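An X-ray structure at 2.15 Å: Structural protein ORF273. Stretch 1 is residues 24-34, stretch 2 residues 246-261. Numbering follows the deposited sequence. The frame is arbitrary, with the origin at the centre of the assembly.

Stretch 1 (24-34) ATNDEEKLADI
Stretch 2 (246-261) PYQVCYEWKARWFNKI

The most unusual feature of this contact is a very short hydrogen bond: the hydroxyl OH of Tyr 247 donates to OE1 of Glu 29 at 2.5 Å. A second tyrosine–carboxylate pair repeats the motif one helical turn on, where OH of Tyr 251 donates to OD1 of Asp 33 at 3.0 Å. Both carboxylates lie at the edge of their partner rings, near the ring plane, where a phenolic O-H can point at them.

The two backbones advance at different rates, and the tyrosine side chains make up the difference: the CA atoms of Tyr 247 and Tyr 251 are 13.9 Å apart, their OH atoms 9.2 Å. Residues 24-34 are part of a longer helix, with phi/psi near -63/-42 and successive i to i-4 bonds from Glu 28 N to Ala 24 O (2.9 Å) through Ile 34 N to Lys 30 O (3.1 Å). Residues 247-253 form a strand (phi/psi -83/117 at Tyr 247, -124/131 at Val 249, -146/151 at Tyr 251) that runs in broadly the same direction, its axis at 36° to the helix (signed crossing angle -36°) and 9.1 Å away at closest approach. The register sets CA of Glu 28 6.7 Å from CA of Tyr 247, and CA of Ala 32 6.5 Å from CA of Val 249. Strand side chains alternate, so Tyr 247, Val 249 and Tyr 251 point toward the helix, while Gln 248 points away.

After a turn at 254-257, the chain returns as a second strand from Phe 258. The hairpin is held by Glu 252 N to Asn 259 O (2.8 Å), Asn 259 N to Glu 252 O (2.9 Å) and Ile 261 N to Cys 250 O (3.1 Å). At the turn, Ala 255 (58/68) and Arg 256 (60/16) take positive phi.

Tyr 247 (chi1 t, chi2 92°) has the largest area covered by the opposing stretch. Glu 28 (chi1 m, chi2 t) lays its CB over one face of the ring, 3.7 Å from the centroid and 20° off the normal, a CH-pi contact that uses the aliphatic part of an acidic side chain. CG2 of Thr 25 (chi1 p) lies 3.8 Å from CE1 of Tyr 247, adding a methyl contact. Glu 29 starts sideways, but chi1 t and chi2 p bring its carboxylate to the phenol.

At the middle of the contact, small meets branched: CB of Ala 32 lies 3.6 Å from CG2 of Val 249 (chi1 t). The short alanine side chain suits this close approach, and both groups are apolar. Farther along, Tyr 251 (chi1 m, chi2 86°) extends its ring so that OH reaches Asp 33 (chi1 m, chi2 -20°); the same OH is 3.3 Å from the carbonyl O of Ala 32.

Lys 260, on the second strand, starts sideways and runs out extended (chi1 m, chi2 and chi3 t); chi4 p bends its end. Its NZ stays 4.2 Å from OD1 of Asp 33, beyond a salt bridge, but opposite charges still attract. A water links the three polar groups, donating to Glu 29 OE2 (3.0 Å) and Asp 33 OD1 (3.3 Å) and accepting a weak bond from Lys 260 NZ (3.4 Å).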

ATOM      1  N   ALA A  24      17.117  -4.481 -26.064  1.00 50.38           N
ATOM      2  CA  ALA A  24      16.379  -4.366 -24.812  1.00 45.22           C
ATOM      3  C   ALA A  24      15.955  -2.902 -24.673  1.00 41.47           C
ATOM      4  O   ALA A  24      14.759  -2.660 -24.542  1.00 39.94           O
ATOM      5  CB  ALA A  24      17.242  -4.786 -23.631  1.00 45.45           C
ATOM      6  N   THR A  25      16.904  -1.928 -24.837  1.00 33.00           N
ATOM      7  CA  THR A  25      16.545  -0.507 -24.726  1.00 30.66           C
ATOM      8  C   THR A  25      15.515  -0.073 -25.760  1.00 32.06           C
ATOM      9  O   THR A  25      14.612   0.681 -25.418  1.00 33.25           O
ATOM     10  CB  THR A  25      17.789   0.415 -24.601  1.00 36.40           C
ATOM     11  OG1 THR A  25      18.629   0.193 -25.712  1.00 33.22           O
ATOM     12  CG2 THR A  25      18.550   0.207 -23.305  1.00 32.40           C
ATOM     13  N   ASN A  26      15.609  -0.599 -26.998  1.00 29.23           N
ATOM     14  CA  ASN A  26      14.634  -0.331 -28.066  1.00 30.65           C
ATOM     15  C   ASN A  26      13.260  -0.851 -27.691  1.00 32.32           C
ATOM     16  O   ASN A  26      12.284  -0.120 -27.827  1.00 31.61           O
ATOM     17  CB  ASN A  26      15.080  -0.928 -29.412  1.00 33.02           C
ATOM     18  CG  ASN A  26      16.393  -0.397 -29.867  1.00 67.93           C
ATOM     19  OD1 ASN A  26      17.376  -1.134 -29.939  1.00 72.79           O
ATOM     20  ND2 ASN A  26      16.476   0.918 -30.055  1.00 54.17           N
ATOM     21  N   ASP A  27      13.190  -2.085 -27.160  1.00 30.82           N
ATOM     22  CA  ASP A  27      11.934  -2.701 -26.683  1.00 30.78           C
ATOM     23  C   ASP A  27      11.334  -1.912 -25.542  1.00 31.07           C
ATOM     24  O   ASP A  27      10.109  -1.741 -25.494  1.00 29.72           O
ATOM     25  CB  ASP A  27      12.166  -4.144 -26.212  1.00 34.13           C
ATOM     26  CG  ASP A  27      12.220  -5.218 -27.292  1.00 55.01           C
ATOM     27  OD1 ASP A  27      12.078  -4.870 -28.498  1.00 58.62           O
ATOM     28  OD2 ASP A  27      12.394  -6.408 -26.936  1.00 60.62           O
ATOM     29  N   GLU A  28      12.184  -1.418 -24.612  1.00 27.04           N
ATOM     30  CA  GLU A  28      11.702  -0.658 -23.459  1.00 25.21           C
ATOM     31  C   GLU A  28      11.142   0.684 -23.876  1.00 30.31           C
ATOM     32  O   GLU A  28      10.122   1.085 -23.346  1.00 31.07           O
ATOM     33  CB  GLU A  28      12.781  -0.519 -22.387  1.00 26.14           C
ATOM     34  CG  GLU A  28      13.148  -1.863 -21.778  1.00 29.66           C
ATOM     35  CD  GLU A  28      14.393  -1.837 -20.921  1.00 39.19           C
ATOM     36  OE1 GLU A  28      15.490  -1.520 -21.434  1.00 27.16           O
ATOM     37  OE2 GLU A  28      14.263  -2.104 -19.713  1.00 35.08           O
ATOM     38  N   GLU A  29      11.754   1.339 -24.882  1.00 29.66           N
ATOM     39  CA  GLU A  29      11.229   2.613 -25.384  1.00 29.49           C
ATOM     40  C   GLU A  29       9.845   2.380 -26.000  1.00 30.86           C
ATOM     41  O   GLU A  29       8.930   3.159 -25.747  1.00 29.65           O
ATOM     42  CB  GLU A  29      12.196   3.241 -26.406  1.00 32.15           C
ATOM     43  CG  GLU A  29      11.985   4.735 -26.640  1.00 43.11           C
ATOM     44  CD  GLU A  29      12.274   5.674 -25.482  1.00 57.14           C
ATOM     45  OE1 GLU A  29      13.350   5.542 -24.853  1.00 40.16           O
ATOM     46  OE2 GLU A  29      11.447   6.583 -25.245  1.00 63.70           O
ATOM     47  N   LYS A  30       9.696   1.288 -26.783  1.00 29.26           N
ATOM     48  CA  LYS A  30       8.434   0.862 -27.410  1.00 29.36           C
ATOM     49  C   LYS A  30       7.362   0.604 -26.356  1.00 33.08           C
ATOM     50  O   LYS A  30       6.231   1.049 -26.514  1.00 33.49           O
ATOM     51  CB  LYS A  30       8.646  -0.379 -28.285  1.00 29.59           C
ATOM     52  CG  LYS A  30       9.363  -0.049 -29.592  1.00 34.44           C
ATOM     53  CD  LYS A  30       9.879  -1.312 -30.295  1.00 40.96           C
ATOM     54  CE  LYS A  30      10.773  -1.017 -31.479  1.00 41.34           C
ATOM     55  NZ  LYS A  30      11.104  -2.252 -32.249  1.00 41.37           N
ATOM     56  N   LEU A  31       7.728  -0.079 -25.276  1.00 30.18           N
ATOM     57  CA  LEU A  31       6.809  -0.403 -24.187  1.00 29.86           C
ATOM     58  C   LEU A  31       6.288   0.845 -23.480  1.00 33.85           C
ATOM     59  O   LEU A  31       5.108   0.897 -23.155  1.00 35.93           O
ATOM     60  CB  LEU A  31       7.476  -1.363 -23.168  1.00 29.30           C
ATOM     61  CG  LEU A  31       7.606  -2.830 -23.604  1.00 34.30           C
ATOM     62  CD1 LEU A  31       8.586  -3.564 -22.693  1.00 32.90           C
ATOM     63  CD2 LEU A  31       6.229  -3.544 -23.624  1.00 34.06           C
ATOM     64  N   ALA A  32       7.169   1.838 -23.231  1.00 28.29           N
ATOM     65  CA  ALA A  32       6.802   3.093 -22.572  1.00 26.32           C
ATOM     66  C   ALA A  32       5.814   3.904 -23.433  1.00 29.93           C
ATOM     67  O   ALA A  32       4.850   4.429 -22.896  1.00 29.20           O
ATOM     68  CB  ALA A  32       8.039   3.902 -22.263  1.00 26.05           C
ATOM     69  N   ASP A  33       6.014   3.944 -24.777  1.00 28.33           N
ATOM     70  CA  ASP A  33       5.069   4.613 -25.679  1.00 28.67           C
ATOM     71  C   ASP A  33       3.708   3.883 -25.713  1.00 33.87           C
ATOM     72  O   ASP A  33       2.666   4.546 -25.775  1.00 32.57           O
ATOM     73  CB  ASP A  33       5.661   4.796 -27.072  1.00 32.32           C
ATOM     74  CG  ASP A  33       6.852   5.747 -27.099  1.00 48.47           C
ATOM     75  OD1 ASP A  33       6.999   6.561 -26.142  1.00 48.19           O
ATOM     76  OD2 ASP A  33       7.651   5.673 -28.062  1.00 58.97           O
ATOM     77  N   ILE A  34       3.715   2.527 -25.624  1.00 31.30           N
ATOM     78  CA  ILE A  34       2.483   1.722 -25.561  1.00 31.78           C
ATOM     79  C   ILE A  34       1.689   2.128 -24.296  1.00 35.31           C
ATOM     80  O   ILE A  34       0.497   2.403 -24.388  1.00 37.21           O
ATOM     81  CB  ILE A  34       2.759   0.181 -25.655  1.00 33.84           C
ATOM     82  CG1 ILE A  34       3.220  -0.222 -27.093  1.00 33.38           C
ATOM     83  CG2 ILE A  34       1.527  -0.651 -25.215  1.00 35.00           C
ATOM     84  CD1 ILE A  34       4.038  -1.550 -27.152  1.00 36.11           C
ATOM     85  N   PRO A 246      15.705   0.632 -13.402  1.00 31.56           N
ATOM     86  CA  PRO A 246      14.590   0.557 -14.360  1.00 31.70           C
ATOM     87  C   PRO A 246      14.803   1.497 -15.558  1.00 33.43           C
ATOM     88  O   PRO A 246      15.466   2.513 -15.425  1.00 33.93           O
ATOM     89  CB  PRO A 246      13.379   1.052 -13.548  1.00 32.84           C
ATOM     90  CG  PRO A 246      13.936   1.973 -12.582  1.00 36.49           C
ATOM     91  CD  PRO A 246      15.329   1.436 -12.221  1.00 32.40           C
ATOM     92  N   TYR A 247      14.228   1.174 -16.703  1.00 27.09           N
ATOM     93  CA  TYR A 247      14.275   2.062 -17.846  1.00 26.63           C
ATOM     94  C   TYR A 247      13.138   3.023 -17.573  1.00 31.38           C
ATOM     95  O   TYR A 247      11.988   2.611 -17.418  1.00 30.49           O
ATOM     96  CB  TYR A 247      14.039   1.272 -19.115  1.00 26.82           C
ATOM     97  CG  TYR A 247      14.342   2.032 -20.373  1.00 26.93           C
ATOM     98  CD1 TYR A 247      15.605   1.977 -20.957  1.00 28.29           C
ATOM     99  CD2 TYR A 247      13.344   2.752 -21.032  1.00 27.09           C
ATOM    100  CE1 TYR A 247      15.861   2.592 -22.176  1.00 29.85           C
ATOM    101  CE2 TYR A 247      13.580   3.344 -22.263  1.00 27.39           C
ATOM    102  CZ  TYR A 247      14.842   3.269 -22.825  1.00 35.07           C
ATOM    103  OH  TYR A 247      15.096   3.901 -24.003  1.00 34.77           O
ATOM    104  N   GLN A 248      13.475   4.294 -17.398  1.00 29.96           N
ATOM    105  CA  GLN A 248      12.519   5.311 -16.970  1.00 31.01           C
ATOM    106  C   GLN A 248      12.188   6.331 -18.053  1.00 33.41           C
ATOM    107  O   GLN A 248      13.097   6.958 -18.609  1.00 32.15           O
ATOM    108  CB  GLN A 248      13.071   5.979 -15.705  1.00 32.60           C
ATOM    109  CG  GLN A 248      12.115   6.927 -14.997  1.00 50.74           C
ATOM    110  CD  GLN A 248      12.719   7.362 -13.680  1.00 68.70           C
ATOM    111  OE1 GLN A 248      13.087   8.521 -13.523  1.00 63.02           O
ATOM    112  NE2 GLN A 248      12.857   6.433 -12.706  1.00 57.39           N
ATOM    113  N   VAL A 249      10.879   6.463 -18.393  1.00 28.97           N
ATOM    114  CA  VAL A 249      10.420   7.419 -19.436  1.00 28.65           C
ATOM    115  C   VAL A 249       9.369   8.352 -18.841  1.00 33.05           C
ATOM    116  O   VAL A 249       8.441   7.875 -18.181  1.00 31.62           O
ATOM    117  CB  VAL A 249       9.958   6.759 -20.776  1.00 30.69           C
ATOM    118  CG1 VAL A 249       9.618   7.796 -21.837  1.00 30.59           C
ATOM    119  CG2 VAL A 249      10.996   5.789 -21.303  1.00 30.02           C
ATOM    120  N   CYS A 250       9.535   9.680 -19.060  1.00 29.87           N
ATOM    121  CA  CYS A 250       8.671  10.711 -18.497  1.00 31.28           C
ATOM    122  C   CYS A 250       8.000  11.597 -19.525  1.00 35.19           C
ATOM    123  O   CYS A 250       8.471  11.727 -20.649  1.00 33.93           O
ATOM    124  CB  CYS A 250       9.376  11.517 -17.410  1.00 32.15           C
ATOM    125  SG  CYS A 250      10.105  10.514 -16.101  1.00 35.30           S
ATOM    126  N   TYR A 251       6.829  12.123 -19.157  1.00 32.47           N
ATOM    127  CA  TYR A 251       5.956  12.921 -20.012  1.00 33.70           C
ATOM    128  C   TYR A 251       5.225  13.990 -19.209  1.00 40.00           C
ATOM    129  O   TYR A 251       4.964  13.808 -18.015  1.00 36.59           O
ATOM    130  CB  TYR A 251       4.874  12.025 -20.643  1.00 34.09           C
ATOM    131  CG  TYR A 251       5.367  10.761 -21.315  1.00 33.67           C
ATOM    132  CD1 TYR A 251       5.560   9.585 -20.582  1.00 31.64           C
ATOM    133  CD2 TYR A 251       5.578  10.718 -22.693  1.00 37.40           C
ATOM    134  CE1 TYR A 251       5.956   8.405 -21.207  1.00 31.23           C
ATOM    135  CE2 TYR A 251       6.019   9.557 -23.319  1.00 39.70           C
ATOM    136  CZ  TYR A 251       6.164   8.393 -22.578  1.00 40.53           C
ATOM    137  OH  TYR A 251       6.552   7.247 -23.220  1.00 38.64           O
ATOM    138  N   GLU A 252       4.907  15.113 -19.867  1.00 40.61           N
ATOM    139  CA  GLU A 252       4.132  16.191 -19.261  1.00 42.17           C
ATOM    140  C   GLU A 252       2.830  16.326 -20.028  1.00 47.22           C
ATOM    141  O   GLU A 252       2.836  16.196 -21.255  1.00 46.83           O
ATOM    142  CB  GLU A 252       4.906  17.512 -19.225  1.00 44.48           C
ATOM    143  CG  GLU A 252       5.315  18.044 -20.586  1.00 58.13           C
ATOM    144  CD  GLU A 252       5.865  19.456 -20.612  1.00 73.60           C
ATOM    145  OE1 GLU A 252       5.884  20.119 -19.548  1.00 52.67           O
ATOM    146  OE2 GLU A 252       6.267  19.902 -21.711  1.00 73.67           O
ATOM    147  N   TRP A 253       1.715  16.531 -19.313  1.00 45.08           N
ATOM    148  CA  TRP A 253       0.409  16.727 -19.933  1.00 47.67           C
ATOM    149  C   TRP A 253       0.334  18.176 -20.368  1.00 56.28           C
ATOM    150  O   TRP A 253       0.423  19.079 -19.529  1.00 56.12           O
ATOM    151  CB  TRP A 253      -0.720  16.404 -18.961  1.00 46.72           C
ATOM    152  CG  TRP A 253      -2.074  16.408 -19.601  1.00 49.36           C
ATOM    153  CD1 TRP A 253      -3.007  17.402 -19.545  1.00 53.63           C
ATOM    154  CD2 TRP A 253      -2.637  15.371 -20.415  1.00 49.43           C
ATOM    155  NE1 TRP A 253      -4.132  17.035 -20.249  1.00 53.76           N
ATOM    156  CE2 TRP A 253      -3.930  15.796 -20.799  1.00 54.67           C
ATOM    157  CE3 TRP A 253      -2.173  14.121 -20.862  1.00 49.65           C
ATOM    158  CZ2 TRP A 253      -4.767  15.011 -21.603  1.00 54.46           C
ATOM    159  CZ3 TRP A 253      -2.995  13.350 -21.668  1.00 51.85           C
ATOM    160  CH2 TRP A 253      -4.276  13.796 -22.034  1.00 54.10           C
ATOM    161  N   LYS A 254       0.246  18.400 -21.678  1.00 56.43           N
ATOM    162  CA  LYS A 254       0.199  19.746 -22.216  1.00 60.52           C
ATOM    163  C   LYS A 254      -0.719  19.796 -23.415  1.00 69.81           C
ATOM    164  O   LYS A 254      -0.395  19.229 -24.467  1.00 70.16           O
ATOM    165  CB  LYS A 254       1.613  20.262 -22.561  1.00 63.57           C
ATOM    166  CG  LYS A 254       1.707  21.789 -22.675  1.00 86.44           C
ATOM    167  CD  LYS A 254       3.155  22.285 -22.753  1.00 98.07           C
ATOM    168  CE  LYS A 254       3.553  22.728 -24.141  1.00111.74           C
ATOM    169  NZ  LYS A 254       5.003  23.049 -24.221  1.00120.54           N
ATOM    170  N   ALA A 255      -1.877  20.479 -23.236  1.00 69.34           N
ATOM    171  CA  ALA A 255      -2.922  20.695 -24.242  1.00 70.93           C
ATOM    172  C   ALA A 255      -3.509  19.392 -24.815  1.00 75.14           C
ATOM    173  O   ALA A 255      -3.313  19.085 -25.998  1.00 76.16           O
ATOM    174  CB  ALA A 255      -2.415  21.610 -25.357  1.00 72.70           C
ATOM    175  N   ARG A 256      -4.237  18.634 -23.961  1.00 69.72           N
ATOM    176  CA  ARG A 256      -4.924  17.371 -24.279  1.00 68.82           C
ATOM    177  C   ARG A 256      -4.052  16.181 -24.788  1.00 71.35           C
ATOM    178  O   ARG A 256      -4.600  15.191 -25.283  1.00 71.65           O
ATOM    179  CB  ARG A 256      -6.257  17.575 -25.058  1.00 70.64           C
ATOM    180  CG  ARG A 256      -6.139  17.762 -26.584  1.00 81.74           C
ATOM    181  CD  ARG A 256      -7.461  18.057 -27.286  1.00 85.79           C
ATOM    182  NE  ARG A 256      -7.240  18.827 -28.510  1.00 89.44           N
ATOM    183  CZ  ARG A 256      -7.125  18.309 -29.731  1.00100.50           C
ATOM    184  NH1 ARG A 256      -7.252  17.002 -29.920  1.00 84.86           N
ATOM    185  NH2 ARG A 256      -6.894  19.095 -30.773  1.00 87.29           N
ATOM    186  N   TRP A 257      -2.711  16.247 -24.596  1.00 65.40           N
ATOM    187  CA  TRP A 257      -1.779  15.185 -25.000  1.00 63.30           C
ATOM    188  C   TRP A 257      -0.589  15.085 -24.050  1.00 58.14           C
ATOM    189  O   TRP A 257      -0.204  16.085 -23.434  1.00 56.42           O
ATOM    190  CB  TRP A 257      -1.191  15.465 -26.406  1.00 64.49           C
ATOM    191  CG  TRP A 257      -2.177  15.681 -27.509  1.00 68.77           C
ATOM    192  CD1 TRP A 257      -2.466  16.862 -28.132  1.00 73.59           C
ATOM    193  CD2 TRP A 257      -2.955  14.675 -28.171  1.00 69.66           C
ATOM    194  NE1 TRP A 257      -3.391  16.657 -29.129  1.00 75.05           N
ATOM    195  CE2 TRP A 257      -3.716  15.323 -29.170  1.00 76.10           C
ATOM    196  CE3 TRP A 257      -3.092  13.284 -28.012  1.00 70.34           C
ATOM    197  CZ2 TRP A 257      -4.602  14.627 -30.008  1.00 76.86           C
ATOM    198  CZ3 TRP A 257      -3.974  12.596 -28.834  1.00 73.28           C
ATOM    199  CH2 TRP A 257      -4.701  13.262 -29.832  1.00 75.99           C
ATOM    200  N   PHE A 258       0.056  13.903 -24.009  1.00 49.83           N
ATOM    201  CA  PHE A 258       1.317  13.737 -23.282  1.00 46.34           C
ATOM    202  C   PHE A 258       2.423  14.108 -24.237  1.00 51.28           C
ATOM    203  O   PHE A 258       2.366  13.752 -25.416  1.00 51.32           O
ATOM    204  CB  PHE A 258       1.540  12.297 -22.807  1.00 45.55           C
ATOM    205  CG  PHE A 258       0.843  11.959 -21.520  1.00 44.11           C
ATOM    206  CD1 PHE A 258       1.152  12.635 -20.345  1.00 45.66           C
ATOM    207  CD2 PHE A 258      -0.107  10.951 -21.476  1.00 44.34           C
ATOM    208  CE1 PHE A 258       0.492  12.327 -19.150  1.00 46.96           C
ATOM    209  CE2 PHE A 258      -0.761  10.641 -20.285  1.00 46.23           C
ATOM    210  CZ  PHE A 258      -0.456  11.325 -19.127  1.00 44.35           C
ATOM    211  N   ASN A 259       3.415  14.848 -23.740  1.00 48.39           N
ATOM    212  CA  ASN A 259       4.600  15.278 -24.486  1.00 47.33           C
ATOM    213  C   ASN A 259       5.828  14.815 -23.682  1.00 46.81           C
ATOM    214  O   ASN A 259       5.866  14.996 -22.457  1.00 44.39           O
ATOM    215  CB  ASN A 259       4.595  16.806 -24.690  1.00 48.74           C
ATOM    216  CG  ASN A 259       5.937  17.394 -25.069  1.00 88.96           C
ATOM    217  OD1 ASN A 259       6.559  17.015 -26.075  1.00 89.52           O
ATOM    218  ND2 ASN A 259       6.421  18.328 -24.254  1.00 84.29           N
ATOM    219  N   LYS A 260       6.821  14.218 -24.376  1.00 40.33           N
ATOM    220  CA  LYS A 260       8.059  13.694 -23.792  1.00 39.32           C
ATOM    221  C   LYS A 260       8.746  14.777 -22.970  1.00 44.51           C
ATOM    222  O   LYS A 260       8.688  15.951 -23.323  1.00 45.97           O
ATOM    223  CB  LYS A 260       9.045  13.276 -24.901  1.00 41.50           C
ATOM    224  CG  LYS A 260       8.744  11.978 -25.646  1.00 49.75           C
ATOM    225  CD  LYS A 260       9.440  12.012 -27.041  1.00 62.97           C
ATOM    226  CE  LYS A 260       9.501  10.702 -27.806  1.00 60.48           C
ATOM    227  NZ  LYS A 260       8.159  10.094 -28.016  1.00 66.62           N
ATOM    228  N   ILE A 261       9.377  14.387 -21.872  1.00 38.97           N
ATOM    229  CA  ILE A 261      10.149  15.304 -21.046  1.00 38.43           C
ATOM    230  C   ILE A 261      11.276  14.498 -20.366  1.00 38.83           C
ATOM    231  O   ILE A 261      11.100  13.299 -20.115  1.00 37.66           O
ATOM    232  CB  ILE A 261       9.242  16.117 -20.045  1.00 41.91           C
ATOM    233  CG1 ILE A 261       9.977  17.366 -19.485  1.00 44.95           C
ATOM    234  CG2 ILE A 261       8.638  15.256 -18.946  1.00 38.54           C
ATOM    235  CD1 ILE A 261       9.196  18.202 -18.381  1.00 56.51           C
TER
HETATM  236  O   HOH W   1       9.312   8.647 -25.171  1.00 48.01           O